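Local structure of beta-lactamase (Klebsiella pneumoniae, 6KBY) at residues 74-79 with 182-187; 242-247 with 262-267; 79-84 with 88-93. The protein probably hydrolyses beta-lactam antibiotics to substituted beta-amino acids as a class C serine enzyme, and is captured here with adenosine monophosphate in its ligand pocket. All coordinates share one frame; numbering follows the deposited sequence.

Interaction 1 (74-79 with 182-187)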
ATOM      1  N   LYS A  74       0.260  -2.243  -3.631  1.00  7.15           N
ATOM      2  CA  LYS A  74       0.755  -3.581  -3.328  1.00  7.24           C
ATOM      3  C   LYS A  74      -0.102  -4.263  -2.274  1.00  6.46           C
ATOM      4  O   LYS A  74      -0.233  -5.496  -2.277  1.00  6.58           O
ATOM      5  CB  LYS A  74       2.207  -3.521  -2.855  1.00  8.19           C
ATOM      6  CG  LYS A  74       3.175  -2.944  -3.877  1.00  8.29           C
ATOM      7  CD  LYS A  74       4.623  -3.196  -3.477  1.00  9.84           C
ATOM      8  CE  LYS A  74       5.581  -2.951  -4.632  1.00  7.87           C
ATOM      9  NZ  LYS A  74       5.441  -1.571  -5.172  1.00 13.03           N
ATOM     10  N   THR A  75      -0.681  -3.488  -1.348  1.00  6.70           N
ATOM     11  CA  THR A  75      -1.511  -4.103  -0.318  1.00  6.97           C
ATOM     12  C   THR A  75      -2.807  -4.649  -0.900  1.00  6.96           C
ATOM     13  O   THR A  75      -3.389  -5.575  -0.328  1.00  7.11           O
ATOM     14  CB  THR A  75      -1.809  -3.137   0.840  1.00  7.97           C
ATOM     15  OG1 THR A  75      -2.681  -2.080   0.407  1.00  8.13           O
ATOM     16  CG2 THR A  75      -0.538  -2.555   1.434  1.00  8.41           C
ATOM     17  N   PHE A  76      -3.279  -4.085  -2.016  1.00  6.97           N
ATOM     18  CA  PHE A  76      -4.454  -4.636  -2.684  1.00  7.31           C
ATOM     19  C   PHE A  76      -4.126  -5.952  -3.378  1.00  7.09           C
ATOM     20  O   PHE A  76      -4.939  -6.880  -3.366  1.00  7.45           O
ATOM     21  CB  PHE A  76      -5.047  -3.610  -3.653  1.00  8.07           C
ATOM     22  CG  PHE A  76      -5.599  -2.400  -2.955  1.00  7.08           C
ATOM     23  CD1 PHE A  76      -4.771  -1.339  -2.625  1.00  8.74           C
ATOM     24  CD2 PHE A  76      -6.924  -2.349  -2.554  1.00  8.82           C
ATOM     25  CE1 PHE A  76      -5.262  -0.237  -1.944  1.00  9.05           C
ATOM     26  CE2 PHE A  76      -7.422  -1.245  -1.871  1.00  9.50           C
ATOM     27  CZ  PHE A  76      -6.588  -0.191  -1.569  1.00  9.18           C
ATOM     28  N   ALA A  77      -2.940  -6.051  -3.982  1.00  6.78           N
ATOM     29  CA  ALA A  77      -2.503  -7.329  -4.535  1.00  7.22           C
ATOM     30  C   ALA A  77      -2.428  -8.388  -3.442  1.00  7.42           C
ATOM     31  O   ALA A  77      -2.848  -9.535  -3.645  1.00  7.14           O
ATOM     32  CB  ALA A  77      -1.150  -7.168  -5.234  1.00  7.92           C
ATOM     33  N   ALA A  78      -1.915  -8.017  -2.266  1.00  7.13           N
ATOM     34  CA  ALA A  78      -1.862  -8.953  -1.147  1.00  7.31           C
ATOM     35  C   ALA A  78      -3.256  -9.315  -0.659  1.00  6.94           C
ATOM     36  O   ALA A  78      -3.520 -10.484  -0.346  1.00  7.13           O
ATOM     37  CB  ALA A  78      -1.033  -8.376  -0.002  1.00  7.63           C
ATOM     38  N   THR A  79      -4.150  -8.328  -0.540  1.00  7.10           N
ATOM     39  CA  THR A  79      -5.510  -8.642  -0.117  1.00  7.40           C
ATOM     40  C   THR A  79      -6.169  -9.608  -1.094  1.00  7.19           C
ATOM     41  O   THR A  79      -6.868 -10.537  -0.679  1.00  7.27           O
ATOM     42  CB  THR A  79      -6.327  -7.358   0.053  1.00  7.49           C
ATOM     43  OG1 THR A  79      -5.705  -6.518   1.035  1.00  7.41           O
ATOM     44  CG2 THR A  79      -7.742  -7.676   0.526  1.00  9.14           C
ATOM     45  N   LYS A 182     -13.867  -5.411 -10.271  1.00  8.76           N
ATOM     46  CA  LYS A 182     -15.169  -6.066 -10.251  1.00  9.71           C
ATOM     47  C   LYS A 182     -15.428  -6.862  -8.984  1.00 10.19           C
ATOM     48  O   LYS A 182     -16.591  -7.015  -8.597  1.00 12.60           O
ATOM     49  CB  LYS A 182     -15.344  -6.987 -11.464  1.00 10.87           C
ATOM     50  CG  LYS A 182     -15.290  -6.277 -12.796  1.00 13.02           C
ATOM     51  CD  LYS A 182     -16.533  -5.449 -13.030  1.00 13.52           C
ATOM     52  CE  LYS A 182     -16.443  -4.744 -14.366  1.00 14.64           C
ATOM     53  NZ  LYS A 182     -17.697  -4.025 -14.704  1.00 12.84           N
ATOM     54  N   THR A 183     -14.388  -7.372  -8.317  1.00 10.01           N
ATOM     55  CA  THR A 183     -14.569  -8.151  -7.094  1.00 11.02           C
ATOM     56  C   THR A 183     -14.092  -7.419  -5.845  1.00 10.48           C
ATOM     57  O   THR A 183     -14.895  -7.147  -4.950  1.00 11.95           O
ATOM     58  CB  THR A 183     -13.919  -9.539  -7.203  1.00 13.26           C
ATOM     59  OG1 THR A 183     -14.595 -10.294  -8.215  1.00 15.54           O
ATOM     60  CG2 THR A 183     -14.031 -10.284  -5.873  1.00 14.79           C
ATOM     61  N   LEU A 184     -12.805  -7.074  -5.760  1.00  9.56           N
ATOM     62  CA  LEU A 184     -12.238  -6.663  -4.478  1.00  9.22           C
ATOM     63  C   LEU A 184     -12.736  -5.289  -4.044  1.00  8.77           C
ATOM     64  O   LEU A 184     -13.307  -5.140  -2.957  1.00  9.28           O
ATOM     65  CB  LEU A 184     -10.713  -6.702  -4.523  1.00  9.69           C
ATOM     66  CG  LEU A 184     -10.076  -6.296  -3.190  1.00 11.44           C
ATOM     67  CD1 LEU A 184     -10.467  -7.243  -2.070  1.00 17.00           C
ATOM     68  CD2 LEU A 184      -8.566  -6.181  -3.296  1.00 13.96           C
ATOM     69  N   LEU A 185     -12.503  -4.264  -4.864  1.00  8.68           N
ATOM     70  CA  LEU A 185     -12.937  -2.927  -4.471  1.00  8.52           C
ATOM     71  C   LEU A 185     -14.442  -2.841  -4.256  1.00  8.90           C
ATOM     72  O   LEU A 185     -14.859  -2.230  -3.257  1.00  9.66           O
ATOM     73  CB  LEU A 185     -12.408  -1.866  -5.449  1.00  8.75           C
ATOM     74  CG  LEU A 185     -10.882  -1.782  -5.563  1.00  9.15           C
ATOM     75  CD1 LEU A 185     -10.480  -0.866  -6.701  1.00  8.49           C
ATOM     76  CD2 LEU A 185     -10.258  -1.321  -4.249  1.00  9.94           C
ATOM     77  N   PRO A 186     -15.298  -3.419  -5.110  1.00  9.51           N
ATOM     78  CA  PRO A 186     -16.736  -3.388  -4.803  1.00 11.28           C
ATOM     79  C   PRO A 186     -17.094  -4.055  -3.486  1.00 10.77           C
ATOM     80  O   PRO A 186     -17.907  -3.508  -2.732  1.00 12.38           O
ATOM     81  CB  PRO A 186     -17.367  -4.090  -6.014  1.00 12.19           C
ATOM     82  CG  PRO A 186     -16.411  -3.820  -7.125  1.00 10.70           C
ATOM     83  CD  PRO A 186     -15.050  -3.897  -6.483  1.00 10.33           C
ATOM     84  N   GLN A 187     -16.507  -5.215  -3.182  1.00 11.13           N
ATOM     85  CA  GLN A 187     -16.817  -5.897  -1.925  1.00 12.14           C
ATOM     86  C   GLN A 187     -16.348  -5.097  -0.715  1.00 11.46           C
ATOM     87  O   GLN A 187     -16.934  -5.213   0.372  1.00 12.55           O
ATOM     88  CB  GLN A 187     -16.204  -7.300  -1.899  1.00 13.33           C
ATOM     89  CG  GLN A 187     -16.932  -8.345  -2.737  1.00 17.06           C
ATOM     90  CD  GLN A 187     -16.528  -9.763  -2.361  1.00 21.23           C
ATOM     91  OE1 GLN A 187     -16.278 -10.062  -1.192  1.00 25.01           O
ATOM     92  NE2 GLN A 187     -16.463 -10.644  -3.352  1.00 24.84           N
TER
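The carbonyl oxygen of Thr75 is gripped twice by Thr79, whose methyl meets Leu184 of the other helix: Thr79 N reaches the oxygen from one face of the carbonyl plane and Thr79 OG1 from the opposite face, OG1 2.8 Å from Thr75 O. Threonine suits this helical site because one rotation serves both branches. With OG1 beside the backbone N (chi1 -59°) the hydroxyl reaches back one turn, while CG2, anti to the backbone N, lies 3.8 Å from Leu184 CD1. The side chains of Leu184 and Thr79 cross at about a right angle, and Leu184 CD2 sits at the edge of the Phe76 ring, 3.7 Å from Phe76 O. These are helices 72-86 and 176-187 of the class C beta-lactamase fold, steeply crossed at 105° with segment axes 11.1 Å apart, a separation bridged by Phe76, Leu184 and Leu185, with the methyl of Thr79. Helix 72-86 also carries Lys74, whose NZ bonds Ser71 OG in the AMP pocket. Leu185 reaches in beside Leu184, its CD2 3.7 Å from Phe76 CE2 and oblique to the ring. Phe76 also stacks on Tyr240, whose hydroxyl bonds Thr75 OG1.

Interaction 2 (242-247 with 262-267)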
ATOM      1  N   GLN A 242     -10.380   1.132   8.076  1.00  7.89           N
ATOM      2  CA  GLN A 242     -11.377   0.637   9.020  1.00  8.37           C
ATOM      3  C   GLN A 242     -11.684  -0.835   8.791  1.00  8.13           C
ATOM      4  O   GLN A 242     -11.854  -1.599   9.750  1.00  8.22           O
ATOM      5  CB  GLN A 242     -12.656   1.469   8.929  1.00  9.44           C
ATOM      6  CG  GLN A 242     -12.519   2.876   9.458  1.00  9.89           C
ATOM      7  CD  GLN A 242     -13.845   3.401   9.956  1.00 11.72           C
ATOM      8  OE1 GLN A 242     -14.705   3.785   9.164  1.00 12.73           O
ATOM      9  NE2 GLN A 242     -14.033   3.388  11.270  1.00 13.54           N
ATOM     10  N   ALA A 243     -11.798  -1.244   7.528  1.00  8.07           N
ATOM     11  CA  ALA A 243     -12.053  -2.651   7.228  1.00  8.73           C
ATOM     12  C   ALA A 243     -10.911  -3.528   7.729  1.00  7.68           C
ATOM     13  O   ALA A 243     -11.133  -4.633   8.247  1.00  8.30           O
ATOM     14  CB  ALA A 243     -12.236  -2.824   5.719  1.00  9.56           C
ATOM     15  N   ASN A 244      -9.675  -3.047   7.575  1.00  7.60           N
ATOM     16  CA  ASN A 244      -8.504  -3.733   8.103  1.00  7.98           C
ATOM     17  C   ASN A 244      -8.491  -3.797   9.625  1.00  8.14           C
ATOM     18  O   ASN A 244      -7.753  -4.616  10.182  1.00 10.25           O
ATOM     19  CB  ASN A 244      -7.218  -3.092   7.569  1.00  7.48           C
ATOM     20  CG  ASN A 244      -6.782  -3.696   6.249  1.00  7.35           C
ATOM     21  OD1 ASN A 244      -6.217  -4.792   6.221  1.00  7.86           O
ATOM     22  ND2 ASN A 244      -7.060  -3.002   5.143  1.00  7.42           N
ATOM     23  N   MET A 245      -9.296  -2.983  10.306  1.00  8.03           N
ATOM     24  CA  MET A 245      -9.451  -3.062  11.753  1.00  7.87           C
ATOM     25  C   MET A 245     -10.779  -3.681  12.164  1.00  8.84           C
ATOM     26  O   MET A 245     -11.157  -3.605  13.338  1.00 10.58           O
ATOM     27  CB  MET A 245      -9.250  -1.687  12.389  1.00  8.13           C
ATOM     28  CG  MET A 245      -7.849  -1.146  12.152  1.00  8.77           C
ATOM     29  SD  MET A 245      -7.428   0.309  13.134  1.00  8.22           S
ATOM     30  CE  MET A 245      -8.433   1.570  12.365  1.00 11.06           C
ATOM     31  N   GLY A 246     -11.488  -4.306  11.228  1.00  9.12           N
ATOM     32  CA  GLY A 246     -12.708  -5.017  11.552  1.00 10.43           C
ATOM     33  C   GLY A 246     -13.844  -4.137  12.012  1.00 10.43           C
ATOM     34  O   GLY A 246     -14.751  -4.616  12.698  1.00 12.44           O
ATOM     35  N   GLN A 247     -13.829  -2.859  11.655  1.00  9.91           N
ATOM     36  CA  GLN A 247     -14.799  -1.919  12.197  1.00 11.09           C
ATOM     37  C   GLN A 247     -16.089  -1.845  11.401  1.00 12.83           C
ATOM     38  O   GLN A 247     -17.054  -1.231  11.875  1.00 15.60           O
ATOM     39  CB  GLN A 247     -14.189  -0.522  12.270  1.00 11.07           C
ATOM     40  CG  GLN A 247     -13.076  -0.386  13.281  1.00 12.24           C
ATOM     41  CD  GLN A 247     -12.551   1.036  13.328  1.00 10.46           C
ATOM     42  OE1 GLN A 247     -11.855   1.480  12.422  1.00 12.59           O
ATOM     43  NE2 GLN A 247     -12.906   1.765  14.375  1.00 12.39           N
ATOM     44  N   ALA A 262      -5.953 -11.535   7.423  1.00  7.22           N
ATOM     45  CA  ALA A 262      -4.846 -12.459   7.207  1.00  7.78           C
ATOM     46  C   ALA A 262      -3.661 -11.809   6.509  1.00  6.55           C
ATOM     47  O   ALA A 262      -2.546 -12.334   6.609  1.00  6.97           O
ATOM     48  CB  ALA A 262      -5.303 -13.701   6.434  1.00  8.72           C
ATOM     49  N   THR A 263      -3.857 -10.686   5.806  1.00  6.43           N
ATOM     50  CA  THR A 263      -2.695 -10.013   5.224  1.00  6.97           C
ATOM     51  C   THR A 263      -1.753  -9.483   6.291  1.00  5.97           C
ATOM     52  O   THR A 263      -0.601  -9.162   5.969  1.00  6.67           O
ATOM     53  CB  THR A 263      -3.055  -8.850   4.288  1.00  6.38           C
ATOM     54  OG1 THR A 263      -3.698  -7.804   5.025  1.00  6.84           O
ATOM     55  CG2 THR A 263      -3.919  -9.290   3.114  1.00  7.84           C
ATOM     56  N   HIS A 264      -2.228  -9.346   7.533  1.00  6.64           N
ATOM     57  CA  HIS A 264      -1.403  -8.852   8.627  1.00  6.68           C
ATOM     58  C   HIS A 264      -0.575  -9.948   9.287  1.00  6.14           C
ATOM     59  O   HIS A 264       0.110  -9.661  10.274  1.00  7.18           O
ATOM     60  CB  HIS A 264      -2.257  -8.217   9.733  1.00  7.30           C
ATOM     61  CG  HIS A 264      -3.311  -7.256   9.266  1.00  6.45           C
ATOM     62  ND1 HIS A 264      -4.242  -6.736  10.137  1.00  6.98           N
ATOM     63  CD2 HIS A 264      -3.597  -6.726   8.051  1.00  7.18           C
ATOM     64  CE1 HIS A 264      -5.061  -5.934   9.482  1.00  7.84           C
ATOM     65  NE2 HIS A 264      -4.690  -5.905   8.216  1.00  7.19           N
ATOM     66  N   THR A 265      -0.634 -11.183   8.790  1.00  6.62           N
ATOM     67  CA  THR A 265       0.168 -12.263   9.346  1.00  6.68           C
ATOM     68  C   THR A 265       1.640 -11.940   9.136  1.00  6.29           C
ATOM     69  O   THR A 265       2.038 -11.515   8.050  1.00  7.13           O
ATOM     70  CB  THR A 265      -0.184 -13.567   8.624  1.00  6.72           C
ATOM     71  OG1 THR A 265      -1.591 -13.801   8.747  1.00  7.11           O
ATOM     72  CG2 THR A 265       0.565 -14.737   9.221  1.00  7.58           C
ATOM     73  N   GLY A 266       2.445 -12.118  10.184  1.00  6.40           N
ATOM     74  CA  GLY A 266       3.866 -11.818  10.119  1.00  6.81           C
ATOM     75  C   GLY A 266       4.683 -13.014   9.679  1.00  5.90           C
ATOM     76  O   GLY A 266       4.651 -14.073  10.316  1.00  7.40           O
ATOM     77  N   TYR A 267       5.427 -12.861   8.583  1.00  6.58           N
ATOM     78  CA  TYR A 267       6.119 -13.977   7.952  1.00  6.82           C
ATOM     79  C   TYR A 267       7.634 -13.898   8.027  1.00  7.00           C
ATOM     80  O   TYR A 267       8.290 -14.947   8.042  1.00  6.95           O
ATOM     81  CB  TYR A 267       5.704 -14.093   6.482  1.00  7.82           C
ATOM     82  CG  TYR A 267       4.259 -14.470   6.282  1.00  7.24           C
ATOM     83  CD1 TYR A 267       3.802 -15.727   6.641  1.00  7.81           C
ATOM     84  CD2 TYR A 267       3.350 -13.571   5.732  1.00  7.52           C
ATOM     85  CE1 TYR A 267       2.487 -16.086   6.453  1.00  8.12           C
ATOM     86  CE2 TYR A 267       2.026 -13.923   5.534  1.00  7.29           C
ATOM     87  CZ  TYR A 267       1.600 -15.182   5.901  1.00  7.99           C
ATOM     88  OH  TYR A 267       0.291 -15.575   5.713  1.00  9.11           O
TER
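A Schellman motif at the end of helix 234-244 faces a type I beta turn, Ala262 to Thr265, and the two are joined through Asn244 and His264. The imidazole NE2 of His264 gives its hydrogen to Asn244 OD1, with the two atoms 2.7 Å apart and an N-H...O angle of 165°, so the bond is short and nearly straight. The oxygen lies close to the ring plane, where the N-H points, while the donor is tilted by 22° from the amide plane. The amide and ring planes are 25° apart. Next along the ring edge, His264 CE1 lies 3.1 Å from Asn244 O, which is also in the ring plane; the side-chain and main-chain oxygens thus meet neighbouring atoms of one ring edge.

Gly246 is the C-prime residue of the Schellman motif, a place that suits glycine because it takes positive phi readily: Gln247 N bonds Gln242 O and Gly246 N bonds Ala243 O. In the turn, Ala262 O accepts from Thr265 N and from Thr265 OG1, the latter at 2.8 Å, both from the same face of its plane. Thr263 approaches Asn244 too distantly to bond it; its hydroxyl is engaged by Leu260 O instead. His264 also packs edge-to-face with Trp279.

Asparagine and histidine complement each other in this buried place. The amide ND2 bonds Tyr240 O, which leaves little doubt about which end of the amide is oxygen and presents OD1 as the acceptor. His264 must in turn carry a proton on NE2, and the two oxygens would be expected to suit the partly positive hydrogens of NE2 and CE1.

Interaction 3 (79-84 with 88-93)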
ATOM      1  N   THR A  79      -4.150  -8.328  -0.540  1.00  7.10           N
ATOM      2  CA  THR A  79      -5.510  -8.642  -0.117  1.00  7.40           C
ATOM      3  C   THR A  79      -6.169  -9.608  -1.094  1.00  7.19           C
ATOM      4  O   THR A  79      -6.868 -10.537  -0.679  1.00  7.27           O
ATOM      5  CB  THR A  79      -6.327  -7.358   0.053  1.00  7.49           C
ATOM      6  OG1 THR A  79      -5.705  -6.518   1.035  1.00  7.41           O
ATOM      7  CG2 THR A  79      -7.742  -7.676   0.526  1.00  9.14           C
ATOM      8  N   LEU A  80      -5.922  -9.430  -2.393  1.00  7.20           N
ATOM      9  CA  LEU A  80      -6.468 -10.359  -3.379  1.00  7.55           C
ATOM     10  C   LEU A  80      -5.886 -11.756  -3.213  1.00  7.61           C
ATOM     11  O   LEU A  80      -6.621 -12.749  -3.267  1.00  8.23           O
ATOM     12  CB  LEU A  80      -6.231  -9.834  -4.795  1.00  8.38           C
ATOM     13  CG  LEU A  80      -6.956 -10.654  -5.868  1.00  8.32           C
ATOM     14  CD1 LEU A  80      -8.466 -10.437  -5.800  1.00  9.77           C
ATOM     15  CD2 LEU A  80      -6.418 -10.337  -7.257  1.00  8.19           C
ATOM     16  N   ALA A  81      -4.570 -11.858  -3.017  1.00  7.25           N
ATOM     17  CA  ALA A  81      -3.964 -13.169  -2.793  1.00  7.41           C
ATOM     18  C   ALA A  81      -4.512 -13.821  -1.533  1.00  7.43           C
ATOM     19  O   ALA A  81      -4.770 -15.032  -1.507  1.00  8.04           O
ATOM     20  CB  ALA A  81      -2.445 -13.036  -2.710  1.00  9.29           C
ATOM     21  N   SER A  82      -4.698 -13.029  -0.476  1.00  7.63           N
ATOM     22  CA  SER A  82      -5.259 -13.552   0.759  1.00  8.60           C
ATOM     23  C   SER A  82      -6.698 -14.008   0.551  1.00  8.17           C
ATOM     24  O   SER A  82      -7.115 -15.046   1.085  1.00  9.17           O
ATOM     25  CB  SER A  82      -5.165 -12.473   1.834  1.00  8.48           C
ATOM     26  OG  SER A  82      -5.591 -12.972   3.079  1.00  8.14           O
ATOM     27  N   TYR A  83      -7.469 -13.255  -0.239  1.00  8.68           N
ATOM     28  CA  TYR A  83      -8.831 -13.662  -0.562  1.00  9.19           C
ATOM     29  C   TYR A  83      -8.840 -14.977  -1.328  1.00  8.71           C
ATOM     30  O   TYR A  83      -9.631 -15.878  -1.025  1.00 10.07           O
ATOM     31  CB  TYR A  83      -9.511 -12.549  -1.357  1.00  9.89           C
ATOM     32  CG  TYR A  83     -10.931 -12.845  -1.767  1.00 10.68           C
ATOM     33  CD1 TYR A  83     -11.958 -12.847  -0.833  1.00 15.09           C
ATOM     34  CD2 TYR A  83     -11.251 -13.089  -3.095  1.00 13.00           C
ATOM     35  CE1 TYR A  83     -13.264 -13.109  -1.210  1.00 17.35           C
ATOM     36  CE2 TYR A  83     -12.553 -13.349  -3.480  1.00 15.51           C
ATOM     37  CZ  TYR A  83     -13.552 -13.355  -2.534  1.00 16.60           C
ATOM     38  OH  TYR A  83     -14.852 -13.612  -2.909  1.00 21.75           O
ATOM     39  N   ALA A  84      -7.946 -15.122  -2.304  1.00  8.65           N
ATOM     40  CA  ALA A  84      -7.833 -16.395  -3.006  1.00  9.08           C
ATOM     41  C   ALA A  84      -7.455 -17.515  -2.048  1.00  9.47           C
ATOM     42  O   ALA A  84      -7.962 -18.641  -2.158  1.00 10.57           O
ATOM     43  CB  ALA A  84      -6.809 -16.276  -4.133  1.00  9.79           C
ATOM     44  N   GLY A  88      -9.732 -21.003  -0.784  1.00 12.32           N
ATOM     45  CA  GLY A  88      -9.299 -22.329  -1.177  1.00 12.25           C
ATOM     46  C   GLY A  88      -8.692 -22.431  -2.557  1.00 11.95           C
ATOM     47  O   GLY A  88      -8.536 -23.550  -3.060  1.00 14.35           O
ATOM     48  N   LYS A  89      -8.325 -21.308  -3.176  1.00 11.44           N
ATOM     49  CA  LYS A  89      -7.824 -21.305  -4.544  1.00 11.63           C
ATOM     50  C   LYS A  89      -6.311 -21.195  -4.631  1.00 11.02           C
ATOM     51  O   LYS A  89      -5.754 -21.394  -5.715  1.00 12.83           O
ATOM     52  CB  LYS A  89      -8.451 -20.150  -5.337  1.00 13.04           C
ATOM     53  CG  LYS A  89      -9.967 -20.141  -5.312  1.00 17.95           C
ATOM     54  CD  LYS A  89     -10.534 -21.421  -5.898  1.00 21.76           C
ATOM     55  CE  LYS A  89     -12.045 -21.460  -5.754  1.00 26.54           C
ATOM     56  NZ  LYS A  89     -12.615 -20.086  -5.719  1.00 29.64           N
ATOM     57  N   LEU A  90      -5.639 -20.907  -3.520  1.00 11.00           N
ATOM     58  CA  LEU A  90      -4.226 -20.576  -3.523  1.00 13.76           C
ATOM     59  C   LEU A  90      -3.637 -21.055  -2.208  1.00 11.55           C
ATOM     60  O   LEU A  90      -4.248 -20.861  -1.158  1.00 12.76           O
ATOM     61  CB  LEU A  90      -4.097 -19.047  -3.639  1.00 15.36           C
ATOM     62  CG  LEU A  90      -2.758 -18.326  -3.676  1.00 14.77           C
ATOM     63  CD1 LEU A  90      -2.974 -16.955  -4.269  1.00 16.05           C
ATOM     64  CD2 LEU A  90      -2.194 -18.188  -2.292  1.00 19.97           C
ATOM     65  N   SER A  91      -2.470 -21.691  -2.267  1.00 10.21           N
ATOM     66  CA  SER A  91      -1.653 -21.941  -1.086  1.00 10.67           C
ATOM     67  C   SER A  91      -0.372 -21.128  -1.192  1.00  9.92           C
ATOM     68  O   SER A  91       0.369 -21.247  -2.176  1.00 11.05           O
ATOM     69  CB  SER A  91      -1.286 -23.411  -0.941  1.00 12.85           C
ATOM     70  OG  SER A  91      -0.302 -23.528   0.077  1.00 14.47           O
ATOM     71  N   LEU A  92      -0.102 -20.320  -0.169  1.00  9.55           N
ATOM     72  CA  LEU A  92       1.064 -19.447  -0.197  1.00  8.76           C
ATOM     73  C   LEU A  92       2.375 -20.218  -0.183  1.00  7.89           C
ATOM     74  O   LEU A  92       3.391 -19.700  -0.661  1.00  8.63           O
ATOM     75  CB  LEU A  92       1.007 -18.471   0.976  1.00  9.05           C
ATOM     76  CG  LEU A  92      -0.174 -17.498   0.964  1.00  9.95           C
ATOM     77  CD1 LEU A  92      -0.254 -16.755   2.282  1.00 12.66           C
ATOM     78  CD2 LEU A  92      -0.014 -16.512  -0.175  1.00 13.44           C
ATOM     79  N   ASP A  93       2.377 -21.441   0.339  1.00  8.65           N
ATOM     80  CA  ASP A  93       3.612 -22.205   0.416  1.00  9.74           C
ATOM     81  C   ASP A  93       3.990 -22.880  -0.896  1.00  8.48           C
ATOM     82  O   ASP A  93       5.136 -23.316  -1.037  1.00 10.59           O
ATOM     83  CB  ASP A  93       3.519 -23.208   1.567  1.00 12.55           C
ATOM     84  CG  ASP A  93       3.685 -22.546   2.921  1.00 12.03           C
ATOM     85  OD1 ASP A  93       4.668 -21.797   3.080  1.00 12.74           O
ATOM     86  OD2 ASP A  93       2.821 -22.746   3.810  1.00 16.85           O
TER
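Leu90 lays its side chain against the small methyl of Ala84, with both Leu90 CB and Leu90 CD1 3.9 Å from Ala84 CB. Its CG is anti to the backbone N (chi1 -180°), which carries the branched end along the helix to the preceding turn. There CD1 comes 3.8 Å from Ala81 O and 4.3 Å from Ala81 CB, so that one methyl spans two alanines spaced a helical step of three apart. CD2 stays farther off, still facing the carbonyl of Ala81. Alanine suits both places: a methyl is small enough to let the leucine come close to the helix backbone, and the same two residues also pack against helix 158-171, Ala81 on Leu164 and Ala168, Ala84 on Ser171.

The chain can fold back like this because helix 72-86 ends in a Schellman motif. Gly88 leaves the helix with positive phi (81°), a conformation that glycine adopts without the penalty a side chain would impose, and the following residue turns its amide back into the last turn. Lys89 N donates to Ala84 O over 2.9 Å, at an N-H...O angle of 158°. Gly88 N also lies near Ala84 O, but its angle is too poor for a bond. Leu90, buried just after the turn, is thereby brought back against the side of the helix's last turns.

Lys89 behaves differently. Its CB rests 3.6 Å from Ala84 O, while the chain beyond, bent at chi2 and chi4, leads its charged end away from the helix toward the exposed surface, as suits a lysine there. Farther on, the loop is tied to its surroundings where Ser91 N bonds the hydroxyl of Tyr99 and the backbone of Leu92 bonds that of Leu114.

Helix 72-86 is common to interactions 1 and 3, whose centres are 12 Å apart; their ranges meet at Thr79, which touches Leu184 in interaction 1, the first contact being nearer the pocket and the other at the helix's C-terminal end. In interaction 1, the side chain of Phe76 lies about 9 Å from that of Ser71, the covalent AMP site, and about 11 Å from the bound AMP. Interactions 2 and 3 lie away from the pocket. The turn of interaction 2 packs against this same helix: Thr263 CG2 is 3.7 Å from Thr79 CA and 3.7 Å from Ser82 CB. Tyr267 OH, 3.7 Å from Leu92 CD1, brings the strand after that turn to the loop of interaction 3.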